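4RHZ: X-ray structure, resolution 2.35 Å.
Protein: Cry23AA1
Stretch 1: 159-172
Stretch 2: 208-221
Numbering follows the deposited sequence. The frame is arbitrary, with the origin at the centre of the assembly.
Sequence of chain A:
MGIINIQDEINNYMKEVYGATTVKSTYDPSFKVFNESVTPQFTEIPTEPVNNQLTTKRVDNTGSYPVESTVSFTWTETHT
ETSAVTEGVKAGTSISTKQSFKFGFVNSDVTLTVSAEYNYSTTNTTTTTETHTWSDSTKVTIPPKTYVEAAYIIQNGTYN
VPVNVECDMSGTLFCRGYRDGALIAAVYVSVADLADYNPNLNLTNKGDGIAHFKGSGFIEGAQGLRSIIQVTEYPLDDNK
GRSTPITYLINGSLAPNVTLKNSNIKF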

ATOM      1  N   TYR A 159       1.887   0.639  -1.620  1.00 37.94           N
ATOM      2  CA  TYR A 159       3.143   0.940  -0.855  1.00 37.88           C
ATOM      3  C   TYR A 159       4.017   1.939  -1.610  1.00 37.69           C
ATOM      4  O   TYR A 159       4.032   1.946  -2.849  1.00 37.99           O
ATOM      5  CB  TYR A 159       3.924  -0.319  -0.500  1.00 35.18           C
ATOM      6  CG  TYR A 159       4.235  -1.125  -1.706  1.00 37.96           C
ATOM      7  CD1 TYR A 159       5.490  -1.004  -2.379  1.00 36.11           C
ATOM      8  CD2 TYR A 159       3.271  -1.989  -2.241  1.00 40.11           C
ATOM      9  CE1 TYR A 159       5.748  -1.722  -3.544  1.00 32.34           C
ATOM     10  CE2 TYR A 159       3.503  -2.698  -3.416  1.00 41.62           C
ATOM     11  CZ  TYR A 159       4.750  -2.562  -4.056  1.00 38.61           C
ATOM     12  OH  TYR A 159       4.914  -3.284  -5.198  1.00 40.41           O
ATOM     13  N   ASN A 160       4.709   2.790  -0.869  1.00 38.41           N
ATOM     14  CA  ASN A 160       5.711   3.682  -1.459  1.00 39.15           C
ATOM     15  C   ASN A 160       6.904   3.701  -0.518  1.00 38.38           C
ATOM     16  O   ASN A 160       6.851   4.348   0.529  1.00 37.61           O
ATOM     17  CB  ASN A 160       5.158   5.076  -1.660  1.00 39.07           C
ATOM     18  CG  ASN A 160       6.111   5.982  -2.527  1.00 47.34           C
ATOM     19  OD1 ASN A 160       7.299   5.655  -2.775  1.00 49.10           O
ATOM     20  ND2 ASN A 160       5.574   7.120  -2.986  1.00 50.50           N
ATOM     21  N   VAL A 161       7.964   2.965  -0.848  1.00 37.88           N
ATOM     22  CA  VAL A 161       9.059   2.803   0.130  1.00 36.79           C
ATOM     23  C   VAL A 161      10.377   3.421  -0.367  1.00 37.54           C
ATOM     24  O   VAL A 161      10.860   3.037  -1.412  1.00 36.83           O
ATOM     25  CB  VAL A 161       9.290   1.360   0.465  1.00 37.20           C
ATOM     26  CG1 VAL A 161      10.306   1.214   1.588  1.00 36.16           C
ATOM     27  CG2 VAL A 161       7.960   0.616   0.846  1.00 35.74           C
ATOM     28  N   PRO A 162      10.945   4.395   0.379  1.00 38.48           N
ATOM     29  CA  PRO A 162      12.280   4.880   0.015  1.00 38.70           C
ATOM     30  C   PRO A 162      13.296   3.778   0.198  1.00 38.25           C
ATOM     31  O   PRO A 162      13.210   2.985   1.153  1.00 38.23           O
ATOM     32  CB  PRO A 162      12.542   6.023   1.011  1.00 39.75           C
ATOM     33  CG  PRO A 162      11.165   6.480   1.501  1.00 40.42           C
ATOM     34  CD  PRO A 162      10.324   5.219   1.445  1.00 38.71           C
ATOM     35  N   VAL A 163      14.228   3.661  -0.747  1.00 37.53           N
ATOM     36  CA  VAL A 163      15.338   2.730  -0.520  1.00 36.61           C
ATOM     37  C   VAL A 163      16.675   3.507  -0.532  1.00 37.45           C
ATOM     38  O   VAL A 163      16.797   4.607  -1.152  1.00 36.07           O
ATOM     39  CB  VAL A 163      15.354   1.549  -1.525  1.00 36.20           C
ATOM     40  CG1 VAL A 163      13.988   0.853  -1.588  1.00 36.39           C
ATOM     41  CG2 VAL A 163      15.746   2.019  -2.936  1.00 35.33           C
ATOM     42  N   ASN A 164      17.640   2.928   0.183  1.00 37.94           N
ATOM     43  CA  ASN A 164      19.014   3.339   0.168  1.00 38.36           C
ATOM     44  C   ASN A 164      19.720   2.615  -0.960  1.00 38.14           C
ATOM     45  O   ASN A 164      19.621   1.393  -1.062  1.00 39.22           O
ATOM     46  CB  ASN A 164      19.660   2.923   1.466  1.00 39.23           C
ATOM     47  CG  ASN A 164      19.023   3.590   2.655  1.00 42.39           C
ATOM     48  OD1 ASN A 164      18.719   4.796   2.638  1.00 42.10           O
ATOM     49  ND2 ASN A 164      18.750   2.786   3.680  1.00 44.52           N
ATOM     50  N   VAL A 165      20.436   3.374  -1.787  1.00 37.55           N
ATOM     51  CA  VAL A 165      21.186   2.849  -2.940  1.00 35.94           C
ATOM     52  C   VAL A 165      22.702   3.138  -2.669  1.00 36.56           C
ATOM     53  O   VAL A 165      23.156   4.270  -2.769  1.00 37.41           O
ATOM     54  CB  VAL A 165      20.701   3.559  -4.236  1.00 35.56           C
ATOM     55  CG1 VAL A 165      21.468   3.098  -5.455  1.00 33.31           C
ATOM     56  CG2 VAL A 165      19.185   3.365  -4.454  1.00 34.61           C
ATOM     57  N   GLU A 166      23.447   2.117  -2.290  1.00 36.11           N
ATOM     58  CA  GLU A 166      24.732   2.256  -1.660  1.00 37.42           C
ATOM     59  C   GLU A 166      25.760   1.356  -2.278  1.00 37.70           C
ATOM     60  O   GLU A 166      25.433   0.243  -2.734  1.00 38.11           O
ATOM     61  CB  GLU A 166      24.639   1.899  -0.180  1.00 36.50           C
ATOM     62  CG  GLU A 166      23.927   2.979   0.595  1.00 41.27           C
ATOM     63  CD  GLU A 166      23.918   2.662   2.073  1.00 47.93           C
ATOM     64  OE1 GLU A 166      24.680   3.291   2.812  1.00 52.74           O
ATOM     65  OE2 GLU A 166      23.209   1.736   2.503  1.00 52.73           O
ATOM     66  N   CYS A 167      27.006   1.829  -2.279  1.00 37.33           N
ATOM     67  CA  CYS A 167      28.174   0.933  -2.552  1.00 37.80           C
ATOM     68  C   CYS A 167      29.488   1.532  -2.016  1.00 37.78           C
ATOM     69  O   CYS A 167      29.523   2.686  -1.591  1.00 38.61           O
ATOM     70  CB  CYS A 167      28.327   0.598  -4.024  1.00 36.06           C
ATOM     71  SG  CYS A 167      28.542   2.087  -5.004  1.00 38.38           S
ATOM     72  N   ASP A 168      30.539   0.716  -2.034  1.00 38.58           N
ATOM     73  CA  ASP A 168      31.921   1.128  -1.712  1.00 37.84           C
ATOM     74  C   ASP A 168      32.751   1.166  -2.973  1.00 37.12           C
ATOM     75  O   ASP A 168      32.498   0.457  -3.940  1.00 35.76           O
ATOM     76  CB  ASP A 168      32.584   0.118  -0.771  1.00 37.74           C
ATOM     77  CG  ASP A 168      31.986   0.143   0.639  1.00 37.45           C
ATOM     78  OD1 ASP A 168      31.504   1.223   1.060  1.00 40.81           O
ATOM     79  OD2 ASP A 168      32.046  -0.909   1.321  1.00 36.73           O
ATOM     80  N   MET A 169      33.792   1.973  -2.925  1.00 37.73           N
ATOM     81  CA  MET A 169      34.673   2.149  -4.059  1.00 37.80           C
ATOM     82  C   MET A 169      36.078   2.290  -3.484  1.00 37.70           C
ATOM     83  O   MET A 169      36.281   2.946  -2.444  1.00 37.87           O
ATOM     84  CB  MET A 169      34.275   3.407  -4.805  1.00 36.67           C
ATOM     85  CG  MET A 169      33.128   3.201  -5.729  1.00 39.44           C
ATOM     86  SD  MET A 169      32.694   4.703  -6.654  1.00 42.67           S
ATOM     87  CE  MET A 169      30.945   4.405  -6.986  1.00 44.68           C
ATOM     88  N   SER A 170      37.038   1.643  -4.132  1.00 37.87           N
ATOM     89  CA  SER A 170      38.447   1.819  -3.793  1.00 37.62           C
ATOM     90  C   SER A 170      39.208   1.895  -5.106  1.00 36.67           C
ATOM     91  O   SER A 170      38.697   1.448  -6.168  1.00 34.65           O
ATOM     92  CB  SER A 170      38.979   0.648  -2.979  1.00 37.36           C
ATOM     93  OG  SER A 170      38.867  -0.493  -3.792  1.00 39.84           O
ATOM     94  N   GLY A 171      40.423   2.467  -5.026  1.00 35.66           N
ATOM     95  CA  GLY A 171      41.223   2.643  -6.222  1.00 34.53           C
ATOM     96  C   GLY A 171      41.293   4.055  -6.745  1.00 34.32           C
ATOM     97  O   GLY A 171      40.775   4.963  -6.121  1.00 34.21           O
ATOM     98  N   THR A 172      41.945   4.251  -7.908  1.00 33.91           N
ATOM     99  CA  THR A 172      42.290   5.598  -8.315  1.00 33.04           C
ATOM    100  C   THR A 172      41.968   5.802  -9.764  1.00 32.54           C
ATOM    101  O   THR A 172      41.713   4.841 -10.499  1.00 32.37           O
ATOM    102  CB  THR A 172      43.808   5.826  -8.181  1.00 34.17           C
ATOM    103  OG1 THR A 172      44.501   4.853  -8.988  1.00 35.41           O
ATOM    104  CG2 THR A 172      44.283   5.731  -6.736  1.00 33.25           C
ATOM    105  N   ASP A 208      41.243   3.596   5.052  1.00 52.26           N
ATOM    106  CA  ASP A 208      41.822   2.477   4.300  1.00 52.54           C
ATOM    107  C   ASP A 208      41.694   2.683   2.778  1.00 50.88           C
ATOM    108  O   ASP A 208      41.857   1.764   1.987  1.00 49.85           O
ATOM    109  CB  ASP A 208      41.243   1.125   4.756  1.00 54.07           C
ATOM    110  CG  ASP A 208      42.087   0.460   5.891  1.00 60.06           C
ATOM    111  OD1 ASP A 208      43.094  -0.242   5.574  1.00 64.59           O
ATOM    112  OD2 ASP A 208      41.743   0.627   7.095  1.00 60.87           O
ATOM    113  N   GLY A 209      41.422   3.913   2.368  1.00 49.84           N
ATOM    114  CA  GLY A 209      41.286   4.202   0.937  1.00 49.37           C
ATOM    115  C   GLY A 209      39.907   3.874   0.359  1.00 48.24           C
ATOM    116  O   GLY A 209      39.744   3.808  -0.847  1.00 47.62           O
ATOM    117  N   ILE A 210      38.907   3.677   1.218  1.00 47.09           N
ATOM    118  CA  ILE A 210      37.597   3.193   0.717  1.00 45.44           C
ATOM    119  C   ILE A 210      36.633   4.343   0.753  1.00 43.20           C
ATOM    120  O   ILE A 210      36.548   5.035   1.776  1.00 42.30           O
ATOM    121  CB  ILE A 210      37.111   1.948   1.517  1.00 46.50           C
ATOM    122  CG1 ILE A 210      37.847   0.708   1.023  1.00 47.32           C
ATOM    123  CG2 ILE A 210      35.559   1.761   1.446  1.00 46.90           C
ATOM    124  CD1 ILE A 210      37.541  -0.614   1.797  1.00 52.65           C
ATOM    125  N   ALA A 211      35.966   4.617  -0.366  1.00 41.89           N
ATOM    126  CA  ALA A 211      34.869   5.596  -0.324  1.00 42.07           C
ATOM    127  C   ALA A 211      33.545   4.861  -0.364  1.00 42.04           C
ATOM    128  O   ALA A 211      33.377   3.859  -1.106  1.00 42.00           O
ATOM    129  CB  ALA A 211      34.962   6.662  -1.464  1.00 41.73           C
ATOM    130  N   HIS A 212      32.601   5.363   0.425  1.00 41.99           N
ATOM    131  CA  HIS A 212      31.276   4.776   0.492  1.00 41.47           C
ATOM    132  C   HIS A 212      30.330   5.681  -0.248  1.00 41.25           C
ATOM    133  O   HIS A 212      30.298   6.909   0.025  1.00 41.15           O
ATOM    134  CB  HIS A 212      30.807   4.618   1.935  1.00 41.69           C
ATOM    135  CG  HIS A 212      29.439   4.000   2.063  1.00 43.67           C
ATOM    136  ND1 HIS A 212      29.209   2.649   1.887  1.00 42.03           N
ATOM    137  CD2 HIS A 212      28.239   4.546   2.390  1.00 43.93           C
ATOM    138  CE1 HIS A 212      27.924   2.393   2.079  1.00 44.43           C
ATOM    139  NE2 HIS A 212      27.314   3.527   2.395  1.00 43.27           N
ATOM    140  N   PHE A 213      29.541   5.099  -1.167  1.00 39.91           N
ATOM    141  CA  PHE A 213      28.467   5.903  -1.816  1.00 38.98           C
ATOM    142  C   PHE A 213      27.098   5.609  -1.196  1.00 38.97           C
ATOM    143  O   PHE A 213      26.680   4.459  -1.154  1.00 40.15           O
ATOM    144  CB  PHE A 213      28.406   5.713  -3.336  1.00 36.39           C
ATOM    145  CG  PHE A 213      27.254   6.409  -3.955  1.00 33.93           C
ATOM    146  CD1 PHE A 213      27.309   7.766  -4.164  1.00 29.81           C
ATOM    147  CD2 PHE A 213      26.055   5.707  -4.273  1.00 30.89           C
ATOM    148  CE1 PHE A 213      26.240   8.449  -4.692  1.00 31.81           C
ATOM    149  CE2 PHE A 213      24.965   6.369  -4.820  1.00 26.69           C
ATOM    150  CZ  PHE A 213      25.031   7.728  -5.036  1.00 34.04           C
ATOM    151  N   LYS A 214      26.410   6.659  -0.768  1.00 40.61           N
ATOM    152  CA  LYS A 214      25.093   6.571  -0.149  1.00 41.70           C
ATOM    153  C   LYS A 214      24.118   7.389  -0.931  1.00 40.95           C
ATOM    154  O   LYS A 214      24.030   8.613  -0.753  1.00 41.12           O
ATOM    155  CB  LYS A 214      25.123   7.101   1.275  1.00 43.19           C
ATOM    156  CG  LYS A 214      23.698   7.060   1.935  1.00 46.97           C
ATOM    157  CD  LYS A 214      23.734   6.690   3.392  1.00 51.79           C
ATOM    158  CE  LYS A 214      22.284   6.590   3.962  1.00 57.38           C
ATOM    159  NZ  LYS A 214      22.238   5.767   5.239  1.00 58.78           N
ATOM    160  N   GLY A 215      23.422   6.740  -1.860  1.00 41.00           N
ATOM    161  CA  GLY A 215      22.402   7.448  -2.629  1.00 41.07           C
ATOM    162  C   GLY A 215      20.994   6.951  -2.304  1.00 42.26           C
ATOM    163  O   GLY A 215      20.753   6.335  -1.254  1.00 42.36           O
ATOM    164  N   SER A 216      20.057   7.165  -3.214  1.00 41.80           N
ATOM    165  CA  SER A 216      18.710   6.764  -2.888  1.00 41.89           C
ATOM    166  C   SER A 216      17.799   6.470  -4.086  1.00 41.13           C
ATOM    167  O   SER A 216      18.113   6.782  -5.272  1.00 41.12           O
ATOM    168  CB  SER A 216      18.098   7.826  -1.964  1.00 42.10           C
ATOM    169  OG  SER A 216      17.800   8.935  -2.763  1.00 43.32           O
ATOM    170  N   GLY A 217      16.651   5.886  -3.762  1.00 40.19           N
ATOM    171  CA  GLY A 217      15.589   5.660  -4.765  1.00 39.11           C
ATOM    172  C   GLY A 217      14.296   5.208  -4.130  1.00 38.64           C
ATOM    173  O   GLY A 217      14.040   5.469  -2.943  1.00 38.11           O
ATOM    174  N   PHE A 218      13.472   4.503  -4.893  1.00 37.33           N
ATOM    175  CA  PHE A 218      12.218   4.004  -4.302  1.00 35.45           C
ATOM    176  C   PHE A 218      11.721   2.692  -4.935  1.00 34.91           C
ATOM    177  O   PHE A 218      12.180   2.320  -6.005  1.00 33.75           O
ATOM    178  CB  PHE A 218      11.159   5.102  -4.336  1.00 33.19           C
ATOM    179  CG  PHE A 218      10.761   5.493  -5.723  1.00 34.65           C
ATOM    180  CD1 PHE A 218       9.715   4.830  -6.364  1.00 35.22           C
ATOM    181  CD2 PHE A 218      11.427   6.541  -6.395  1.00 31.59           C
ATOM    182  CE1 PHE A 218       9.335   5.190  -7.667  1.00 34.99           C
ATOM    183  CE2 PHE A 218      11.065   6.927  -7.692  1.00 29.87           C
ATOM    184  CZ  PHE A 218      10.027   6.237  -8.353  1.00 36.61           C
ATOM    185  N   ILE A 219      10.779   2.010  -4.269  1.00 33.12           N
ATOM    186  CA  ILE A 219       9.998   0.917  -4.899  1.00 32.67           C
ATOM    187  C   ILE A 219       8.541   1.228  -4.501  1.00 33.64           C
ATOM    188  O   ILE A 219       8.254   1.465  -3.324  1.00 33.54           O
ATOM    189  CB  ILE A 219      10.536  -0.436  -4.385  1.00 32.46           C
ATOM    190  CG1 ILE A 219       9.767  -1.635  -4.923  1.00 35.39           C
ATOM    191  CG2 ILE A 219      10.523  -0.529  -2.830  1.00 30.20           C
ATOM    192  CD1 ILE A 219       9.799  -1.716  -6.358  1.00 36.95           C
ATOM    193  N   GLU A 220       7.645   1.368  -5.467  1.00 32.99           N
ATOM    194  CA  GLU A 220       6.300   1.658  -5.178  1.00 34.47           C
ATOM    195  C   GLU A 220       5.365   0.771  -6.023  1.00 35.54           C
ATOM    196  O   GLU A 220       5.779   0.223  -7.071  1.00 36.11           O
ATOM    197  CB  GLU A 220       5.976   3.138  -5.353  1.00 33.89           C
ATOM    198  CG  GLU A 220       5.778   3.506  -6.758  1.00 41.11           C
ATOM    199  CD  GLU A 220       5.275   4.945  -6.953  1.00 50.18           C
ATOM    200  OE1 GLU A 220       4.522   5.477  -6.086  1.00 58.94           O
ATOM    201  OE2 GLU A 220       5.600   5.541  -8.002  1.00 48.52           O
ATOM    202  N   GLY A 221       4.103   0.632  -5.584  1.00 34.50           N
ATOM    203  CA  GLY A 221       3.159  -0.393  -6.176  1.00 34.97           C
ATOM    204  C   GLY A 221       1.745  -0.353  -5.547  1.00 34.64           C
ATOM    205  O   GLY A 221       1.542   0.264  -4.488  1.00 33.10           O
TER

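The two stretches run antiparallel as neighbouring strands of one sheet, and the register never slips: Tyr 159 pairs with Gly 221 at one end and Met 169 with Ala 211 at the other. Every odd-numbered residue from Tyr 159 to Met 169 uses both its N and its O to hydrogen-bond its partner. Most of these bonds are ordinary, as with Val 161 N to Ile 219 O at 2.9 Å, but Phe 213 N to Cys 167 O is very short at 2.5 Å. At the intervening pairs the backbones draw closer, and CA-H groups lean on carbonyls; Glu 166 CA lies 3.0 Å from Phe 213 O.

Alternation sorts the side chains into two faces. The face carrying the valines is buried, and its relief is uneven: three of the six partners on the second strand are glycines. Each leaves a hollow. At Gly 221 the ring of Tyr 159, with chi1 in p, folds across the strand so that Gly 221 CA sits over one ring face, 3.8 Å from the ring centroid. A CB on Gly 221 would fall 2.1 Å from Tyr 159 OH, so the ring occupies the very space a side chain would need. At Gly 217 the fit is looser, with Val 165 CG2 reaching to 3.6 Å from Gly 217 N. The hollow at Gly 215 is filled from its own strand: Phe 213 extends its ring there, and a CB on Gly 215 would stand 2.6 Å from Phe 213 CZ. The same ring brings Phe 213 CE2 within 3.4 Å of Val 165 O.

Between Gly 221 and Gly 217, Ile 219 supplies the bulk. It packs against two valines, its CG2 lying 4.0 Å from Val 161 CB and 3.9 Å from Val 163 CG1. Past Gly 215, Cys 167 SG rests 4.0 Å from Phe 213 CB.

The other face, with Asn 160, Glu 166 and His 212, is more open and more polar. Here His 212 acts as a clasp. Its imidazole reaches across to the first strand and donates from both nitrogens, ND1 to Asp 168 OD1 at 2.8 Å and NE2 to Glu 166 OE1 at 2.7 Å. Both oxygens lie at the ring edge, near its plane, where N-H groups point. Two donated bonds imply a doubly protonated, positively charged ring, well matched to two carboxylates. Lys 214 adds a looser attraction, its NZ 4.2 Å from Glu 166 OE1, beyond a salt bridge.

The lesson is local: on the buried face a glycine can leave room for a ring, whether from across the sheet, as with Tyr 159, or from two residues along its own strand, as with Phe 213; on the open face one histidine ties two carboxylates.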